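Local coordinates for cytochrome c, mono-and diheme variant (Methylophaga aminisulfidivorans MP, PDB 7C90), which probably carries electrons through a covalently bound heme c, as a cytochrome cL of the methanol oxidation system of a marine methylotrophic bacterium, at residues A[66-69]-A[70-73]; A[79-82]-A[83-87]; A[133-136]-A[137-141]; A[143-146]-A[147-150]. One frame throughout, in Å; residues are numbered along the deposited sequence.

Contact 1. Residues A[66-69]-A[70-73]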
loop_
_atom_site.group_PDB
_atom_site.type_symbol
_atom_site.label_atom_id
_atom_site.label_comp_id
_atom_site.label_asym_id
_atom_site.label_seq_id
_atom_site.Cartn_x
_atom_site.Cartn_y
_atom_site.Cartn_z
ATOM N N GLY A 66 -30.468 8.453 2.362
ATOM C CA GLY A 66 -29.337 7.516 2.436
ATOM C C GLY A 66 -29.562 6.292 1.563
ATOM O O GLY A 66 -28.850 5.312 1.778
ATOM N N GLU A 67 -30.508 6.352 0.618
ATOM C CA GLU A 67 -30.797 5.281 -0.368
ATOM C C GLU A 67 -30.172 5.665 -1.714
ATOM O O GLU A 67 -30.301 6.828 -2.113
ATOM C CB GLU A 67 -32.296 5.051 -0.540
ATOM C CG GLU A 67 -32.608 3.939 -1.541
ATOM C CD GLU A 67 -34.076 3.576 -1.721
ATOM O OE1 GLU A 67 -34.929 4.496 -1.662
ATOM O OE2 GLU A 67 -34.364 2.367 -1.918
ATOM N N ASN A 68 -29.531 4.704 -2.391
ATOM C CA ASN A 68 -28.853 4.910 -3.699
ATOM C C ASN A 68 -29.757 4.384 -4.820
ATOM O O ASN A 68 -29.790 3.176 -4.987
ATOM C CB ASN A 68 -27.477 4.236 -3.728
ATOM C CG ASN A 68 -26.747 4.518 -5.024
ATOM O OD1 ASN A 68 -27.294 5.190 -5.902
ATOM N ND2 ASN A 68 -25.518 4.039 -5.140
ATOM N N LEU A 69 -30.490 5.265 -5.516
ATOM C CA LEU A 69 -31.437 4.892 -6.590
ATOM C C LEU A 69 -30.698 4.141 -7.688
ATOM O O LEU A 69 -31.380 3.460 -8.447
ATOM C CB LEU A 69 -32.067 6.138 -7.219
ATOM C CG LEU A 69 -33.096 6.876 -6.377
ATOM C CD1 LEU A 69 -33.776 7.951 -7.213
ATOM C CD2 LEU A 69 -34.098 5.909 -5.762
ATOM N N TYR A 70 -29.384 4.321 -7.836
ATOM C CA TYR A 70 -28.664 3.704 -8.981
ATOM C C TYR A 70 -28.434 2.212 -8.745
ATOM O O TYR A 70 -28.051 1.594 -9.732
ATOM C CB TYR A 70 -27.340 4.391 -9.316
ATOM C CG TYR A 70 -27.441 5.809 -9.820
ATOM C CD1 TYR A 70 -28.375 6.202 -10.781
ATOM C CD2 TYR A 70 -26.571 6.766 -9.338
ATOM C CE1 TYR A 70 -28.430 7.513 -11.239
ATOM C CE2 TYR A 70 -26.598 8.072 -9.790
ATOM C CZ TYR A 70 -27.528 8.449 -10.747
ATOM O OH TYR A 70 -27.523 9.748 -11.162
ATOM N N ASN A 71 -28.685 1.654 -7.548
ATOM C CA ASN A 71 -28.450 0.212 -7.285
ATOM C C ASN A 71 -29.191 -0.684 -8.296
ATOM O O ASN A 71 -28.727 -1.824 -8.499
ATOM C CB ASN A 71 -28.790 -0.188 -5.846
ATOM C CG ASN A 71 -27.766 0.336 -4.862
ATOM O OD1 ASN A 71 -26.665 0.713 -5.269
ATOM N ND2 ASN A 71 -28.121 0.389 -3.586
ATOM N N THR A 72 -30.311 -0.240 -8.870
ATOM C CA THR A 72 -31.199 -1.081 -9.728
ATOM C C THR A 72 -31.062 -0.668 -11.200
ATOM O O THR A 72 -31.765 -1.244 -12.037
ATOM C CB THR A 72 -32.655 -1.017 -9.238
ATOM O OG1 THR A 72 -33.044 0.343 -9.050
ATOM C CG2 THR A 72 -32.867 -1.726 -7.922
ATOM N N ASP A 73 -30.173 0.275 -11.517
ATOM C CA ASP A 73 -30.163 0.968 -12.832
ATOM C C ASP A 73 -28.959 0.450 -13.624
ATOM O O ASP A 73 -27.823 0.809 -13.283
ATOM C CB ASP A 73 -30.237 2.488 -12.631
ATOM C CG ASP A 73 -29.997 3.311 -13.892
ATOM O OD1 ASP A 73 -29.586 2.721 -14.920
ATOM O OD2 ASP A 73 -30.208 4.549 -13.833
HETATM O O HOH W 1 -24.869 1.839 -3.620
#
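In Asn68, CG stands anti to the backbone N (chi1 -176°), and this carries the side-chain amide forward to the residues that follow. Asn71 CG lies beside its own backbone N, anti to the carbonyl carbon, a placement that turns its amide back over Asn68 O and CB. Together they build an Asx turn fused to a type I beta turn, in the loop that joins helix 57-65 to helix 74-87. Asn68 OD1 closes the Asx turn by accepting from Tyr70 N at 3.0 Å. The donor sits above the plane of that carbonyl, not within it. Asn71 N closes the beta turn on Asn68 O at 3.2 Å, and this bond is nearly straight (170°). One asparagine thus holds two successive backbone N-H groups with two different oxygens. A second type I turn follows at once, closed by Asp73 N on Tyr70 O. Asp73 is the N-cap of helix 74-87, with OD1 on Ala76 N.

Asn68 OD1 also lies 3.5 Å from Tyr70 CB, at the root of a ring turned 76° from the amide plane. That ring packs on His146 of helix 141-153, and its OH bonds to Asp142. Asn71 ND2 is held by Asp117. The two asparagine amides cross at about a right angle, with Asn68 ND2 3.5 Å from Asn71 OD1. Asn68 ND2 uses its N-H groups on Leu145 O and on a water 2.8 Å away. The same water donates to Asn71 OD1 at 2.7 Å.

Contact 2. Residues A[79-82]-A[83-87]. With HEC (heme c), chain E.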
loop_
_atom_site.group_PDB
_atom_site.type_symbol
_atom_site.label_atom_id
_atom_site.label_comp_id
_atom_site.label_asym_id
_atom_site.label_seq_id
_atom_site.Cartn_x
_atom_site.Cartn_y
_atom_site.Cartn_z
ATOM N N ALA A 79 -21.823 2.838 -16.181
ATOM C CA ALA A 79 -21.050 4.090 -15.995
ATOM C C ALA A 79 -20.218 4.028 -14.691
ATOM O O ALA A 79 -19.061 4.489 -14.701
ATOM C CB ALA A 79 -21.991 5.272 -16.046
ATOM N N GLY A 80 -20.741 3.409 -13.627
ATOM C CA GLY A 80 -20.010 3.218 -12.356
ATOM C C GLY A 80 -18.806 2.303 -12.536
ATOM O O GLY A 80 -17.797 2.511 -11.865
ATOM N N GLU A 81 -18.896 1.294 -13.398
ATOM C CA GLU A 81 -17.788 0.337 -13.633
ATOM C C GLU A 81 -16.592 1.123 -14.157
ATOM O O GLU A 81 -15.511 0.939 -13.636
ATOM C CB GLU A 81 -18.156 -0.722 -14.665
ATOM C CG GLU A 81 -17.132 -1.827 -14.791
ATOM C CD GLU A 81 -16.916 -2.242 -16.234
ATOM O OE1 GLU A 81 -17.837 -2.888 -16.800
ATOM O OE2 GLU A 81 -15.854 -1.866 -16.800
ATOM N N SER A 82 -16.828 1.981 -15.141
ATOM C CA SER A 82 -15.787 2.779 -15.828
ATOM C C SER A 82 -15.174 3.787 -14.832
ATOM O O SER A 82 -13.960 3.974 -14.875
ATOM C CB SER A 82 -16.364 3.411 -17.071
ATOM O OG SER A 82 -15.595 4.531 -17.461
ATOM N N LEU A 83 -15.964 4.362 -13.916
ATOM C CA LEU A 83 -15.483 5.377 -12.926
ATOM C C LEU A 83 -14.648 4.694 -11.835
ATOM O O LEU A 83 -13.625 5.276 -11.404
ATOM C CB LEU A 83 -16.669 6.123 -12.317
ATOM C CG LEU A 83 -17.398 7.045 -13.292
ATOM C CD1 LEU A 83 -18.785 7.387 -12.783
ATOM C CD2 LEU A 83 -16.601 8.312 -13.545
ATOM N N PHE A 84 -15.055 3.499 -11.421
ATOM C CA PHE A 84 -14.300 2.644 -10.475
ATOM C C PHE A 84 -12.927 2.280 -11.059
ATOM O O PHE A 84 -11.948 2.365 -10.328
ATOM C CB PHE A 84 -15.069 1.374 -10.152
ATOM C CG PHE A 84 -14.361 0.469 -9.193
ATOM C CD1 PHE A 84 -13.438 -0.447 -9.650
ATOM C CD2 PHE A 84 -14.620 0.537 -7.846
ATOM C CE1 PHE A 84 -12.802 -1.301 -8.769
ATOM C CE2 PHE A 84 -13.970 -0.309 -6.962
ATOM C CZ PHE A 84 -13.075 -1.238 -7.429
ATOM N N MET A 85 -12.851 1.891 -12.335
ATOM C CA MET A 85 -11.547 1.540 -12.971
ATOM C C MET A 85 -10.621 2.752 -12.886
ATOM O O MET A 85 -9.470 2.571 -12.504
ATOM C CB MET A 85 -11.680 1.094 -14.428
ATOM C CG MET A 85 -12.603 -0.068 -14.605
ATOM S SD MET A 85 -12.212 -1.465 -13.539
ATOM C CE MET A 85 -13.813 -1.905 -12.858
ATOM N N THR A 86 -11.111 3.946 -13.182
ATOM C CA THR A 86 -10.273 5.172 -13.173
ATOM C C THR A 86 -9.846 5.541 -11.733
ATOM O O THR A 86 -8.654 5.888 -11.521
ATOM C CB THR A 86 -10.976 6.342 -13.874
ATOM O OG1 THR A 86 -11.418 5.914 -15.159
ATOM C CG2 THR A 86 -10.051 7.530 -14.013
ATOM N N ALA A 87 -10.755 5.471 -10.766
ATOM C CA ALA A 87 -10.595 6.124 -9.445
ATOM C C ALA A 87 -10.139 5.144 -8.384
ATOM O O ALA A 87 -9.566 5.629 -7.387
ATOM C CB ALA A 87 -11.862 6.838 -9.024
HETATM FE FE HEC E . -10.264 2.644 -0.879
HETATM C CHA HEC E . -10.589 1.343 2.292
HETATM C CHB HEC E . -13.559 2.243 -1.404
HETATM C CHC HEC E . -9.956 4.417 -3.803
HETATM C CHD HEC E . -6.875 2.399 -0.629
HETATM N NA HEC E . -11.794 1.956 0.294
HETATM C C1A HEC E . -11.779 1.438 1.505
HETATM C C2A HEC E . -13.094 1.032 2.043
HETATM C C3A HEC E . -13.994 1.345 0.946
HETATM C C4A HEC E . -13.067 1.836 -0.099
HETATM C CMA HEC E . -15.459 1.134 0.785
HETATM C CAA HEC E . -13.432 0.481 3.377
HETATM C CBA HEC E . -13.735 -0.980 3.090
HETATM C CGA HEC E . -14.220 -1.697 4.306
HETATM O O1A HEC E . -14.735 -1.043 5.231
HETATM O O2A HEC E . -14.000 -2.935 4.352
HETATM N NB HEC E . -11.563 3.223 -2.347
HETATM C C1B HEC E . -12.830 2.924 -2.439
HETATM C C2B HEC E . -13.503 3.405 -3.664
HETATM C C3B HEC E . -12.421 4.090 -4.364
HETATM C C4B HEC E . -11.289 3.917 -3.466
HETATM C CMB HEC E . -14.940 3.214 -4.056
HETATM C CAB HEC E . -12.499 4.815 -5.710
HETATM C CBB HEC E . -13.306 6.062 -5.613
HETATM N NC HEC E . -8.694 3.280 -2.010
HETATM C C1C HEC E . -8.765 4.021 -3.124
HETATM C C2C HEC E . -7.472 4.365 -3.741
HETATM C C3C HEC E . -6.551 3.754 -2.774
HETATM C C4C HEC E . -7.389 3.117 -1.770
HETATM C CMC HEC E . -7.285 5.143 -4.997
HETATM C CAC HEC E . -5.057 3.739 -2.981
HETATM C CBC HEC E . -4.453 5.099 -3.187
HETATM N ND HEC E . -8.968 1.953 0.575
HETATM C C1D HEC E . -7.650 1.915 0.511
HETATM C C2D HEC E . -6.990 1.435 1.709
HETATM C C3D HEC E . -8.081 1.121 2.599
HETATM C C4D HEC E . -9.237 1.512 1.789
HETATM C CMD HEC E . -5.529 1.336 1.933
HETATM C CAD HEC E . -8.043 0.669 4.001
HETATM C CBD HEC E . -8.213 1.972 4.797
HETATM C CGD HEC E . -8.705 1.833 6.226
HETATM O O1D HEC E . -8.668 0.720 6.780
HETATM O O2D HEC E . -9.108 2.846 6.863
#
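Helix 74-87 is the helix that leads into the CXXCH heme-attachment motif, whose cysteines are Cys88 and Cys91 and whose histidine, His92, is an axial iron ligand. In its last turns Met85 folds back on Glu81, one turn earlier. The Met85 chain bends at chi2 (-52°) and again at chi3, and it hooks over the Glu81 carbonyl. Met85 CG lies 3.2 Å from Glu81 O. The methyl CE curls round to 3.8 Å from Glu81 CG, and the two side chains cross obliquely. Trp150 of helix 141-153 covers both. Replacing Met85 with an alanine would probably open a gap beside Trp150 and leave the Glu81 side chain freer to turn, with no methyl against its CG.

Regular i to i+4 backbone bonds run beneath these side chains. Phe84 N to Gly80 O is 2.9 Å long, while Thr86 N to Ser82 O is weak. Leu83 leans back over the preceding turn, its CG 3.4 Å from Ala79 O, and it packs on Ile147 of helix 141-153. Phe84 holds CG anti to the backbone N (chi1 -180°), which sends its ring away from the preceding turn to Trp150, Ala96 and Leu104. Thr86 OG1 comes within 3.2 Å of Ser82 O, but its hydrogen bond goes to Asn138 O of the second subunit. At the end of the helix Ala87 reaches the heme. Ala87 CB touches heme CBB at 3.8 Å. Ala87 O lies 3.3 Å from heme CMC, a methyl carbon.

Contact 3. Residues A[133-136]-A[137-141]. With HEC (heme c), chain E.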
loop_
_atom_site.group_PDB
_atom_site.type_symbol
_atom_site.label_atom_id
_atom_site.label_comp_id
_atom_site.label_asym_id
_atom_site.label_seq_id
_atom_site.Cartn_x
_atom_site.Cartn_y
_atom_site.Cartn_z
ATOM N N GLY A 133 -7.762 8.115 0.699
ATOM C CA GLY A 133 -8.024 9.555 0.797
ATOM C C GLY A 133 -9.468 9.919 0.521
ATOM O O GLY A 133 -10.164 9.158 -0.084
ATOM N N PRO A 134 -9.947 11.091 0.964
ATOM C CA PRO A 134 -11.294 11.517 0.640
ATOM C C PRO A 134 -11.383 11.788 -0.873
ATOM O O PRO A 134 -10.453 12.251 -1.438
ATOM C CB PRO A 134 -11.467 12.779 1.480
ATOM C CG PRO A 134 -10.076 13.280 1.680
ATOM C CD PRO A 134 -9.238 12.035 1.800
ATOM N N GLN A 135 -12.517 11.475 -1.477
ATOM C CA GLN A 135 -12.672 11.670 -2.935
ATOM C C GLN A 135 -13.559 12.875 -3.233
ATOM O O GLN A 135 -13.882 13.055 -4.375
ATOM C CB GLN A 135 -13.266 10.424 -3.564
ATOM C CG GLN A 135 -12.449 9.189 -3.288
ATOM C CD GLN A 135 -11.264 9.106 -4.214
ATOM O OE1 GLN A 135 -11.198 9.763 -5.233
ATOM N NE2 GLN A 135 -10.320 8.271 -3.860
ATOM N N TYR A 136 -13.904 13.666 -2.229
ATOM C CA TYR A 136 -14.813 14.817 -2.441
ATOM C C TYR A 136 -14.288 15.782 -3.511
ATOM O O TYR A 136 -15.090 16.368 -4.175
ATOM C CB TYR A 136 -15.209 15.482 -1.121
ATOM C CG TYR A 136 -14.128 16.208 -0.370
ATOM C CD1 TYR A 136 -13.836 17.522 -0.650
ATOM C CD2 TYR A 136 -13.408 15.596 0.633
ATOM C CE1 TYR A 136 -12.853 18.208 0.031
ATOM C CE2 TYR A 136 -12.424 16.263 1.333
ATOM C CZ TYR A 136 -12.148 17.579 1.026
ATOM O OH TYR A 136 -11.187 18.266 1.691
ATOM N N ASN A 137 -12.977 15.901 -3.686
ATOM C CA ASN A 137 -12.425 16.859 -4.685
ATOM C C ASN A 137 -12.207 16.181 -6.038
ATOM O O ASN A 137 -12.031 16.911 -7.022
ATOM C CB ASN A 137 -11.177 17.565 -4.153
ATOM C CG ASN A 137 -11.561 18.785 -3.355
ATOM O OD1 ASN A 137 -12.604 19.372 -3.606
ATOM N ND2 ASN A 137 -10.757 19.150 -2.375
ATOM N N ASN A 138 -12.217 14.854 -6.094
ATOM C CA ASN A 138 -11.862 14.055 -7.289
ATOM C C ASN A 138 -13.121 13.679 -8.083
ATOM O O ASN A 138 -12.990 13.494 -9.307
ATOM C CB ASN A 138 -11.122 12.778 -6.904
ATOM C CG ASN A 138 -9.778 13.030 -6.269
ATOM O OD1 ASN A 138 -9.228 14.125 -6.400
ATOM N ND2 ASN A 138 -9.247 12.014 -5.609
ATOM N N LEU A 139 -14.255 13.489 -7.394
ATOM C CA LEU A 139 -15.509 12.907 -7.932
ATOM C C LEU A 139 -16.698 13.737 -7.460
ATOM O O LEU A 139 -16.671 14.161 -6.309
ATOM C CB LEU A 139 -15.668 11.484 -7.407
ATOM C CG LEU A 139 -14.556 10.503 -7.744
ATOM C CD1 LEU A 139 -14.831 9.174 -7.103
ATOM C CD2 LEU A 139 -14.390 10.348 -9.242
ATOM N N THR A 140 -17.696 13.956 -8.322
ATOM C CA THR A 140 -19.013 14.506 -7.916
ATOM C C THR A 140 -19.748 13.467 -7.060
ATOM O O THR A 140 -19.423 12.222 -7.124
ATOM C CB THR A 140 -19.898 14.929 -9.100
ATOM O OG1 THR A 140 -20.356 13.731 -9.741
ATOM C CG2 THR A 140 -19.186 15.832 -10.088
ATOM N N LYS A 141 -20.725 13.938 -6.298
ATOM C CA LYS A 141 -21.606 13.067 -5.484
ATOM C C LYS A 141 -22.333 12.084 -6.408
ATOM O O LYS A 141 -22.388 10.906 -6.065
ATOM C CB LYS A 141 -22.551 13.923 -4.657
ATOM C CG LYS A 141 -21.867 14.618 -3.488
ATOM C CD LYS A 141 -22.854 15.174 -2.490
ATOM C CE LYS A 141 -23.324 16.560 -2.867
ATOM N NZ LYS A 141 -22.215 17.543 -2.741
HETATM FE FE HEC E . -10.264 2.644 -0.879
HETATM C CHA HEC E . -10.589 1.343 2.292
HETATM C CHB HEC E . -13.559 2.243 -1.404
HETATM C CHC HEC E . -9.956 4.417 -3.803
HETATM C CHD HEC E . -6.875 2.399 -0.629
HETATM N NA HEC E . -11.794 1.956 0.294
HETATM C C1A HEC E . -11.779 1.438 1.505
HETATM C C2A HEC E . -13.094 1.032 2.043
HETATM C C3A HEC E . -13.994 1.345 0.946
HETATM C C4A HEC E . -13.067 1.836 -0.099
HETATM C CMA HEC E . -15.459 1.134 0.785
HETATM C CAA HEC E . -13.432 0.481 3.377
HETATM C CBA HEC E . -13.735 -0.980 3.090
HETATM C CGA HEC E . -14.220 -1.697 4.306
HETATM O O1A HEC E . -14.735 -1.043 5.231
HETATM O O2A HEC E . -14.000 -2.935 4.352
HETATM N NB HEC E . -11.563 3.223 -2.347
HETATM C C1B HEC E . -12.830 2.924 -2.439
HETATM C C2B HEC E . -13.503 3.405 -3.664
HETATM C C3B HEC E . -12.421 4.090 -4.364
HETATM C C4B HEC E . -11.289 3.917 -3.466
HETATM C CMB HEC E . -14.940 3.214 -4.056
HETATM C CAB HEC E . -12.499 4.815 -5.710
HETATM C CBB HEC E . -13.306 6.062 -5.613
HETATM N NC HEC E . -8.694 3.280 -2.010
HETATM C C1C HEC E . -8.765 4.021 -3.124
HETATM C C2C HEC E . -7.472 4.365 -3.741
HETATM C C3C HEC E . -6.551 3.754 -2.774
HETATM C C4C HEC E . -7.389 3.117 -1.770
HETATM C CMC HEC E . -7.285 5.143 -4.997
HETATM C CAC HEC E . -5.057 3.739 -2.981
HETATM C CBC HEC E . -4.453 5.099 -3.187
HETATM N ND HEC E . -8.968 1.953 0.575
HETATM C C1D HEC E . -7.650 1.915 0.511
HETATM C C2D HEC E . -6.990 1.435 1.709
HETATM C C3D HEC E . -8.081 1.121 2.599
HETATM C C4D HEC E . -9.237 1.512 1.789
HETATM C CMD HEC E . -5.529 1.336 1.933
HETATM C CAD HEC E . -8.043 0.669 4.001
HETATM C CBD HEC E . -8.213 1.972 4.797
HETATM C CGD HEC E . -8.705 1.833 6.226
HETATM O O1D HEC E . -8.668 0.720 6.780
HETATM O O2D HEC E . -9.108 2.846 6.863
HETATM O O HOH W 2 -10.623 14.468 -2.822
#
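Gln135 O is gripped by two backbone donors. Leu139 N comes almost straight on to the carbonyl (C=O...N 171°) at 3.1 Å. Asn138 N approaches from above the carbonyl plane at 3.0 Å. The side chains of the same residues repeat the link: Asn138 ND2 donates to Gln135 OE1 at 3.0 Å. This donor is also above the plane of its acceptor, although OE1 lies close to the plane of Asn138's own amide. The two amide planes are 63° apart. A bend at chi2 (-80°) folds the Gln135 amide over to meet Asn138, and it leaves NE2 3.9 Å from heme CHC. With an alanine in place of Gln135, Asn138 ND2 would probably lose its acceptor and the heme edge at CHC part of its cover.

These bonds close a type I beta turn, Gln135 to Asn138, that overlaps an alpha turn ending at Leu139. It lies in the loop between the axial ligand Met132 and helix 141-153. That helix starts with a capping box: Thr140 is the N-cap, and Glu143 OE1 accepts from Thr140 N. On the outer side of the turn, the Tyr136 ring and the Asn137 amide lie side by side and point the same way, with Asn137 ND2 3.3 Å from Tyr136 CE1. A water donates to Pro134 O at 2.6 Å and accepts from Asn137 N at 2.9 Å. Asn138 also packs on Met85 of the second subunit. Leu139 turns inward, its CD1 3.8 Å from heme CBB.

Contact 4. Residues A[143-146]-A[147-150]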
loop_
_atom_site.group_PDB
_atom_site.type_symbol
_atom_site.label_atom_id
_atom_site.label_comp_id
_atom_site.label_asym_id
_atom_site.label_seq_id
_atom_site.Cartn_x
_atom_site.Cartn_y
_atom_site.Cartn_z
ATOM N N GLU A 143 -21.225 10.886 -9.242
ATOM C CA GLU A 143 -20.209 9.906 -9.685
ATOM C C GLU A 143 -19.951 8.889 -8.574
ATOM O O GLU A 143 -19.847 7.701 -8.858
ATOM C CB GLU A 143 -18.934 10.616 -10.115
ATOM C CG GLU A 143 -19.074 11.356 -11.424
ATOM C CD GLU A 143 -17.846 12.192 -11.772
ATOM O OE1 GLU A 143 -17.211 12.809 -10.842
ATOM O OE2 GLU A 143 -17.510 12.217 -12.968
ATOM N N ILE A 144 -19.905 9.331 -7.330
ATOM C CA ILE A 144 -19.725 8.407 -6.173
ATOM C C ILE A 144 -20.897 7.419 -6.133
ATOM O O ILE A 144 -20.649 6.213 -5.974
ATOM C CB ILE A 144 -19.540 9.208 -4.875
ATOM C CG1 ILE A 144 -18.184 9.925 -4.881
ATOM C CG2 ILE A 144 -19.692 8.322 -3.638
ATOM C CD1 ILE A 144 -18.044 10.974 -3.787
ATOM N N LEU A 145 -22.129 7.879 -6.321
ATOM C CA LEU A 145 -23.307 6.969 -6.275
ATOM C C LEU A 145 -23.249 5.970 -7.445
ATOM O O LEU A 145 -23.639 4.830 -7.266
ATOM C CB LEU A 145 -24.597 7.790 -6.313
ATOM C CG LEU A 145 -24.805 8.720 -5.129
ATOM C CD1 LEU A 145 -26.038 9.588 -5.335
ATOM C CD2 LEU A 145 -24.936 7.908 -3.862
ATOM N N HIS A 146 -22.781 6.380 -8.615
ATOM C CA HIS A 146 -22.549 5.462 -9.765
ATOM C C HIS A 146 -21.566 4.365 -9.359
ATOM O O HIS A 146 -21.844 3.151 -9.564
ATOM C CB HIS A 146 -22.053 6.256 -10.971
ATOM C CG HIS A 146 -23.157 6.908 -11.724
ATOM N ND1 HIS A 146 -23.565 8.179 -11.492
ATOM C CD2 HIS A 146 -23.938 6.441 -12.715
ATOM C CE1 HIS A 146 -24.520 8.502 -12.342
ATOM N NE2 HIS A 146 -24.782 7.441 -13.094
ATOM N N ILE A 147 -20.440 4.771 -8.783
ATOM C CA ILE A 147 -19.378 3.810 -8.363
ATOM C C ILE A 147 -19.978 2.880 -7.328
ATOM O O ILE A 147 -19.674 1.686 -7.345
ATOM C CB ILE A 147 -18.130 4.554 -7.841
ATOM C CG1 ILE A 147 -17.432 5.319 -8.974
ATOM C CG2 ILE A 147 -17.192 3.584 -7.135
ATOM C CD1 ILE A 147 -16.250 6.163 -8.522
ATOM N N MET A 148 -20.733 3.437 -6.385
ATOM C CA MET A 148 -21.365 2.621 -5.317
ATOM C C MET A 148 -22.322 1.589 -5.930
ATOM O O MET A 148 -22.228 0.401 -5.535
ATOM C CB MET A 148 -22.100 3.491 -4.314
ATOM C CG MET A 148 -21.126 4.188 -3.375
ATOM S SD MET A 148 -21.929 5.550 -2.493
ATOM C CE MET A 148 -23.294 4.747 -1.673
ATOM N N ALA A 149 -23.190 1.978 -6.857
ATOM C CA ALA A 149 -24.106 0.992 -7.501
ATOM C C ALA A 149 -23.271 -0.141 -8.115
ATOM O O ALA A 149 -23.612 -1.318 -7.900
ATOM C CB ALA A 149 -24.992 1.637 -8.534
ATOM N N TRP A 150 -22.168 0.174 -8.797
ATOM C CA TRP A 150 -21.322 -0.868 -9.452
ATOM C C TRP A 150 -20.710 -1.774 -8.387
ATOM O O TRP A 150 -20.689 -2.987 -8.576
ATOM C CB TRP A 150 -20.262 -0.249 -10.392
ATOM C CG TRP A 150 -19.457 -1.332 -11.023
ATOM C CD1 TRP A 150 -19.801 -2.101 -12.097
ATOM C CD2 TRP A 150 -18.241 -1.883 -10.503
ATOM N NE1 TRP A 150 -18.856 -3.060 -12.302
ATOM C CE2 TRP A 150 -17.899 -2.971 -11.335
ATOM C CE3 TRP A 150 -17.423 -1.571 -9.410
ATOM C CZ2 TRP A 150 -16.748 -3.729 -11.130
ATOM C CZ3 TRP A 150 -16.305 -2.343 -9.190
ATOM C CH2 TRP A 150 -15.965 -3.400 -10.044
#
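Met148 reaches back across Ile144 and alongside Leu145 on helix 141-153, which packs against helix 74-87, the pair probably matching the N- and C-terminal helices of the class I cytochrome c fold, here with chain beyond both ends. Its CG is anti to the carbonyl carbon (chi1 -76°), beside the backbone N, and passes 3.3 Å from Ile144 O. The chain then runs extended to the sulfur and bends there (chi3 57°). That bend brings the methyl round to Leu145. Met148 SD touches Ile144 CG2 at 3.7 Å. Met148 CE lies 4.2 Å from Leu145 CD2, and these two side chains run side by side in the same direction. Leu120, Phe121 and Ile124 of helix 117-126 cover the methionine.

The backbone keeps regular helical bonds, such as Met148 N to Ile144 O at 2.8 Å. Ile144 holds CG2 anti to its backbone N, the branch that meets the sulfur. On another side of the helix His146 turns its ring back toward the helix start, where ND1 bonds to Asp142 O. Ile147 belongs to the heme pocket and packs on Leu139. Its CG1 rests 3.4 Å from Glu143 O.

Contact 4 is buried, contacts 2 and 3 are partly buried, and contact 1 lies at the surface. Contact 4 touches the others through helix 141-153: contact 1 by a side-chain amide on a helix carbonyl, contacts 2 and 3 by apolar packing such as Leu139 on Ile144. Contacts 2 and 4 are helical, each with a methionine laid back on the preceding turn, against a glutamate's aliphatic part in contact 2 and isoleucine and leucine in contact 4. Contacts 1 and 3 are turns held by asparagine or glutamine amides and a water, each just before a helix. Contacts 2 and 3 share the heme and the border with the second subunit, and they meet through Ala87 and Leu139.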